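Local coordinates for histone fold protein (Methanopyrus kandleri, PDB 1F1E) that is an archaeal DNA-binding histone carrying two histone folds in one chain, which probably pair with each other as a heterodimer does, at residues 7-12 and 81-86; 70-75 and 112-117. One frame throughout, in Å; residues are numbered along the deposited sequence.

Contact 1 of 2, residues 7-12 and 81-86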
loop_
_atom_site.group_PDB
_atom_site.type_symbol
_atom_site.label_atom_id
_atom_site.label_comp_id
_atom_site.label_asym_id
_atom_site.label_seq_id
_atom_site.Cartn_x
_atom_site.Cartn_y
_atom_site.Cartn_z
ATOM N N LYS A 7 15.913 -18.052 5.986
ATOM C CA LYS A 7 16.485 -17.389 4.834
ATOM C C LYS A 7 16.422 -18.301 3.597
ATOM O O LYS A 7 16.156 -17.830 2.486
ATOM C CB LYS A 7 17.953 -16.956 5.008
ATOM C CG LYS A 7 18.129 -15.822 5.969
ATOM C CD LYS A 7 19.531 -15.446 6.380
ATOM C CE LYS A 7 19.721 -14.043 6.906
ATOM N NZ LYS A 7 21.110 -13.446 6.931
ATOM N N ALA A 8 16.661 -19.592 3.797
ATOM C CA ALA A 8 16.632 -20.478 2.632
ATOM C C ALA A 8 15.280 -20.510 1.949
ATOM O O ALA A 8 15.212 -20.539 0.708
ATOM C CB ALA A 8 17.040 -21.871 3.078
ATOM N N ALA A 9 14.259 -20.430 2.796
ATOM C CA ALA A 9 12.862 -20.404 2.282
ATOM C C ALA A 9 12.559 -19.056 1.625
ATOM O O ALA A 9 11.993 -19.065 0.522
ATOM C CB ALA A 9 11.832 -20.739 3.341
ATOM N N ILE A 10 12.950 -17.941 2.246
ATOM C CA ILE A 10 12.848 -16.621 1.604
ATOM C C ILE A 10 13.467 -16.629 0.218
ATOM O O ILE A 10 12.856 -16.200 -0.761
ATOM C CB ILE A 10 13.453 -15.524 2.465
ATOM C CG1 ILE A 10 12.690 -15.383 3.813
ATOM C CG2 ILE A 10 13.520 -14.213 1.719
ATOM C CD1 ILE A 10 13.429 -14.441 4.746
ATOM N N GLU A 11 14.701 -17.145 0.143
ATOM C CA GLU A 11 15.319 -17.213 -1.152
ATOM C C GLU A 11 14.601 -18.083 -2.165
ATOM O O GLU A 11 14.497 -17.603 -3.256
ATOM C CB GLU A 11 16.749 -17.797 -0.961
ATOM C CG GLU A 11 17.499 -17.719 -2.271
ATOM C CD GLU A 11 18.890 -18.271 -2.220
ATOM O OE1 GLU A 11 19.386 -18.568 -1.099
ATOM O OE2 GLU A 11 19.453 -18.415 -3.324
ATOM N N ARG A 12 14.178 -19.301 -1.761
ATOM C CA ARG A 12 13.509 -20.136 -2.764
ATOM C C ARG A 12 12.239 -19.452 -3.308
ATOM O O ARG A 12 11.919 -19.523 -4.482
ATOM C CB ARG A 12 13.177 -21.543 -2.267
ATOM C CG ARG A 12 14.430 -22.410 -2.026
ATOM C CD ARG A 12 13.961 -23.833 -1.684
ATOM N NE ARG A 12 13.329 -23.815 -0.358
ATOM C CZ ARG A 12 13.943 -23.966 0.801
ATOM N NH1 ARG A 12 15.255 -24.165 0.908
ATOM N NH2 ARG A 12 13.254 -23.934 1.912
ATOM N N GLU A 81 6.067 -22.627 -2.693
ATOM C CA GLU A 81 6.519 -22.891 -1.342
ATOM C C GLU A 81 5.858 -21.962 -0.330
ATOM O O GLU A 81 5.691 -20.754 -0.530
ATOM C CB GLU A 81 8.046 -22.755 -1.264
ATOM C CG GLU A 81 8.488 -23.254 0.126
ATOM C CD GLU A 81 9.990 -23.358 0.300
ATOM O OE1 GLU A 81 10.631 -23.316 -0.746
ATOM O OE2 GLU A 81 10.466 -23.472 1.493
ATOM N N LEU A 82 5.496 -22.493 0.839
ATOM C CA LEU A 82 4.915 -21.743 1.940
ATOM C C LEU A 82 5.806 -21.839 3.172
ATOM O O LEU A 82 6.581 -22.803 3.291
ATOM C CB LEU A 82 3.543 -22.310 2.287
ATOM C CG LEU A 82 2.455 -22.144 1.230
ATOM C CD1 LEU A 82 1.358 -23.176 1.518
ATOM C CD2 LEU A 82 2.005 -20.695 1.169
ATOM N N PHE A 83 5.728 -20.822 3.996
ATOM C CA PHE A 83 6.456 -21.011 5.241
ATOM C C PHE A 83 5.739 -21.987 6.137
ATOM O O PHE A 83 4.592 -22.334 5.921
ATOM C CB PHE A 83 6.534 -19.619 5.864
ATOM C CG PHE A 83 7.414 -18.635 5.100
ATOM C CD1 PHE A 83 8.777 -18.810 4.998
ATOM C CD2 PHE A 83 6.825 -17.557 4.489
ATOM C CE1 PHE A 83 9.569 -17.905 4.316
ATOM C CE2 PHE A 83 7.593 -16.629 3.828
ATOM C CZ PHE A 83 8.944 -16.790 3.745
ATOM N N GLY A 84 6.391 -22.407 7.243
ATOM C CA GLY A 84 5.734 -23.265 8.199
ATOM C C GLY A 84 4.587 -22.563 8.908
ATOM O O GLY A 84 4.723 -21.363 9.184
ATOM N N ARG A 85 3.503 -23.304 9.158
ATOM C CA ARG A 85 2.313 -22.690 9.730
ATOM C C ARG A 85 2.613 -22.108 11.077
ATOM O O ARG A 85 2.223 -21.005 11.408
ATOM C CB ARG A 85 1.189 -23.739 9.920
ATOM C CG ARG A 85 0.022 -23.250 10.766
ATOM C CD ARG A 85 -1.115 -24.275 10.895
ATOM N NE ARG A 85 -1.386 -24.855 9.563
ATOM C CZ ARG A 85 -2.246 -24.343 8.728
ATOM N NH1 ARG A 85 -2.973 -23.267 8.946
ATOM N NH2 ARG A 85 -2.418 -24.897 7.555
ATOM N N ALA A 86 3.361 -22.794 11.916
ATOM C CA ALA A 86 3.617 -22.271 13.237
ATOM C C ALA A 86 4.408 -20.977 13.201
ATOM O O ALA A 86 4.215 -20.079 14.021
ATOM C CB ALA A 86 4.339 -23.258 14.161
#
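Arg12 and Glu81 meet side-on, guanidinium against carboxylate, at the outer edge where helix 7-15 faces the link that leads into helix 85-94. The two flat groups lie 5° from coplanar, and each oxygen takes one N-H on its syn lone pair. Arg12 NE donates to Glu81 OE1 at 2.8 Å. Arg12 NH2 donates to Glu81 OE2 at 2.9 Å. Both bonds are nearly straight. Glu81 sends CG anti to its backbone N (chi1 -171°) and continues extended, whereas the arginine chain bends at chi3, which places NE; one face of the guanidinium has Ala8 O 3.6 Å above its centre. Two long side chains suit this place, since each can bring a flat charged group out to meet the other side-on. This is the polar side of the contact: Arg12 is exposed and Glu81 partly so.

The inner side is tight and apolar. The CE1 corner of the Phe83 ring lies 3.8 Å from Ala9 CB. A methyl group suits this point, since Ala9 CB also lies 3.6 Å from Glu81 OE2 and so sits between ring and carboxylate. Next to it, Ile10 CG1 reaches Phe83 CZ at 4.0 Å, while the backbone Ile10 N lies at the ring edge, near its plane. Ile10 also packs on Ile31 and Val35 of helix 25-51, and Phe83 on Ile112 and Cys113 of helix 102-129, so this seam joins the first helix of one histone fold to the long central helix of the other. A broad, flat ring suits Phe83, which touches both helices.

The chemistry implies a division of labour: buried hydrocarbon fills the interior, while the salt bridge, held by two hydrogen bonds, fixes the rotation of both charged groups and probably favours their ionised forms at the margin.

Contact 2 of 2, residues 70-75 and 112-117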
loop_
_atom_site.group_PDB
_atom_site.type_symbol
_atom_site.label_atom_id
_atom_site.label_comp_id
_atom_site.label_asym_id
_atom_site.label_seq_id
_atom_site.Cartn_x
_atom_site.Cartn_y
_atom_site.Cartn_z
ATOM N N LEU A 70 -3.229 -4.107 -1.116
ATOM C CA LEU A 70 -1.849 -4.105 -1.571
ATOM C C LEU A 70 -1.712 -4.471 -3.049
ATOM O O LEU A 70 -0.584 -4.357 -3.588
ATOM C CB LEU A 70 -1.031 -5.107 -0.726
ATOM C CG LEU A 70 -0.984 -4.713 0.759
ATOM C CD1 LEU A 70 -0.380 -5.830 1.581
ATOM C CD2 LEU A 70 -0.157 -3.431 0.898
HETATM N N MSE A 71 -2.783 -4.910 -3.653
HETATM C CA MSE A 71 -2.844 -5.245 -5.081
HETATM C C MSE A 71 -1.854 -6.384 -5.396
HETATM O O MSE A 71 -1.265 -6.477 -6.438
HETATM C CB MSE A 71 -2.681 -4.090 -6.017
HETATM C CG MSE A 71 -3.831 -3.041 -5.869
HETATM SE SE MSE A 71 -3.299 -1.500 -6.709
HETATM C CE MSE A 71 -2.065 -1.011 -5.485
ATOM N N VAL A 72 -1.739 -7.346 -4.492
ATOM C CA VAL A 72 -0.955 -8.545 -4.734
ATOM C C VAL A 72 -1.805 -9.490 -5.582
ATOM O O VAL A 72 -2.957 -9.836 -5.227
ATOM C CB VAL A 72 -0.562 -9.200 -3.404
ATOM C CG1 VAL A 72 0.225 -10.470 -3.589
ATOM C CG2 VAL A 72 0.275 -8.216 -2.551
ATOM N N GLU A 73 -1.393 -9.900 -6.779
ATOM C CA GLU A 73 -2.167 -10.726 -7.659
ATOM C C GLU A 73 -1.885 -12.194 -7.389
ATOM O O GLU A 73 -0.740 -12.437 -7.006
ATOM C CB GLU A 73 -1.870 -10.485 -9.154
ATOM C CG GLU A 73 -1.988 -9.039 -9.486
ATOM C CD GLU A 73 -3.416 -8.719 -9.935
ATOM O OE1 GLU A 73 -4.167 -9.582 -10.436
ATOM O OE2 GLU A 73 -3.736 -7.540 -9.737
ATOM N N GLY A 74 -2.920 -12.956 -7.641
ATOM C CA GLY A 74 -2.796 -14.407 -7.631
ATOM C C GLY A 74 -2.537 -14.989 -6.263
ATOM O O GLY A 74 -1.863 -16.026 -6.210
ATOM N N VAL A 75 -3.042 -14.371 -5.215
ATOM C CA VAL A 75 -2.764 -14.885 -3.900
ATOM C C VAL A 75 -3.494 -16.199 -3.639
ATOM O O VAL A 75 -2.936 -17.212 -3.166
ATOM C CB VAL A 75 -3.128 -13.834 -2.812
ATOM C CG1 VAL A 75 -2.987 -14.501 -1.441
ATOM C CG2 VAL A 75 -2.240 -12.635 -2.995
ATOM N N ILE A 112 1.995 -13.502 1.947
ATOM C CA ILE A 112 3.368 -13.065 2.082
ATOM C C ILE A 112 4.248 -13.813 1.102
ATOM O O ILE A 112 5.234 -13.275 0.607
ATOM C CB ILE A 112 3.854 -13.146 3.546
ATOM C CG1 ILE A 112 3.929 -14.532 4.134
ATOM C CG2 ILE A 112 3.035 -12.218 4.426
ATOM C CD1 ILE A 112 4.604 -14.606 5.490
ATOM N N CYS A 113 3.951 -15.084 0.825
ATOM C CA CYS A 113 4.778 -15.816 -0.123
ATOM C C CYS A 113 4.551 -15.319 -1.554
ATOM O O CYS A 113 5.559 -15.119 -2.246
ATOM C CB CYS A 113 4.519 -17.302 0.015
ATOM S SG CYS A 113 5.045 -17.991 1.590
ATOM N N ARG A 114 3.291 -15.135 -1.909
ATOM C CA ARG A 114 3.017 -14.622 -3.232
ATOM C C ARG A 114 3.608 -13.229 -3.383
ATOM O O ARG A 114 4.162 -12.878 -4.424
ATOM C CB ARG A 114 1.540 -14.580 -3.521
ATOM C CG ARG A 114 1.155 -13.929 -4.828
ATOM C CD ARG A 114 1.725 -14.640 -6.066
ATOM N NE ARG A 114 1.521 -13.796 -7.192
ATOM C CZ ARG A 114 2.252 -13.598 -8.272
ATOM N NH1 ARG A 114 3.368 -14.266 -8.439
ATOM N NH2 ARG A 114 1.848 -12.724 -9.174
ATOM N N ALA A 115 3.556 -12.386 -2.337
ATOM C CA ALA A 115 4.120 -11.057 -2.396
ATOM C C ALA A 115 5.623 -11.123 -2.613
ATOM O O ALA A 115 6.195 -10.355 -3.389
ATOM C CB ALA A 115 3.793 -10.266 -1.169
ATOM N N THR A 116 6.272 -12.092 -2.002
ATOM C CA THR A 116 7.708 -12.282 -2.179
ATOM C C THR A 116 8.047 -12.745 -3.618
ATOM O O THR A 116 8.955 -12.177 -4.200
ATOM C CB THR A 116 8.206 -13.284 -1.138
ATOM O OG1 THR A 116 7.993 -12.785 0.162
ATOM C CG2 THR A 116 9.710 -13.495 -1.223
ATOM N N GLU A 117 7.281 -13.700 -4.123
ATOM C CA GLU A 117 7.433 -14.146 -5.489
ATOM C C GLU A 117 7.205 -13.014 -6.467
ATOM O O GLU A 117 7.936 -12.809 -7.419
ATOM C CB GLU A 117 6.426 -15.278 -5.714
ATOM C CG GLU A 117 6.500 -15.895 -7.106
ATOM C CD GLU A 117 5.401 -16.945 -7.206
ATOM O OE1 GLU A 117 4.216 -16.598 -7.309
ATOM O OE2 GLU A 117 5.827 -18.102 -7.162
#
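Arg114 reaches from helix 102-129 to the backbone carbonyl of Glu73, and its side chain and that of Val72 slide past each other in opposite directions. CG leaves anti to the backbone N (chi1 174°), and the chain then bends at chi2, 62°. Val72 CG1 lies 3.8 Å from Arg114 CG, and the Val75 side chain crosses Arg114 obliquely, its CG2 4.1 Å from Arg114 CG; branched valines suit this place because each offers a methyl to the arginine stem. Beyond it, Arg114 NE donates to Glu73 O at 2.6 Å, almost straight and in the guanidinium plane, with NH2 adding only a weak bond. Helix 102-129 is the long central helix of the second histone fold, and residues 70-75 leave helix 60-70 through a Schellman motif at Met71, a selenomethionine, on the way to that fold. Gly74, at positive phi, turns the chain just after the carbonyl. Arg114 NH1 forms a salt bridge with Glu117 OE1 at 2.7 Å, on the anti side of OE1 and somewhat out of the carboxylate plane, and another with Glu121. An alanine in place of Arg114 would probably leave Glu73 O without this donor and Glu117 without its positive mate, and take from Val72 and Val75 the methylene CG on which their methyls rest.

In the fold
Contact 1 and contact 2 both involve the connection between the two histone folds: residues 70-75 begin it and residues 81-86 end it. Contact 1 joins its far end to the short first helix, 7-15; contact 2 sets its near end against the middle of helix 102-129 and lies closer to the centre of the chain, although it is only partly buried. Both pair an arginine with buried apolar groups, but Arg12 lies at the margin of contact 1, with a carboxylate across the gap, whereas Arg114 is the centre of contact 2 and meets a backbone carbonyl. Their centres are 14 Å apart, and they touch where Phe83 CD2 packs 3.4 Å from Cys113 SG.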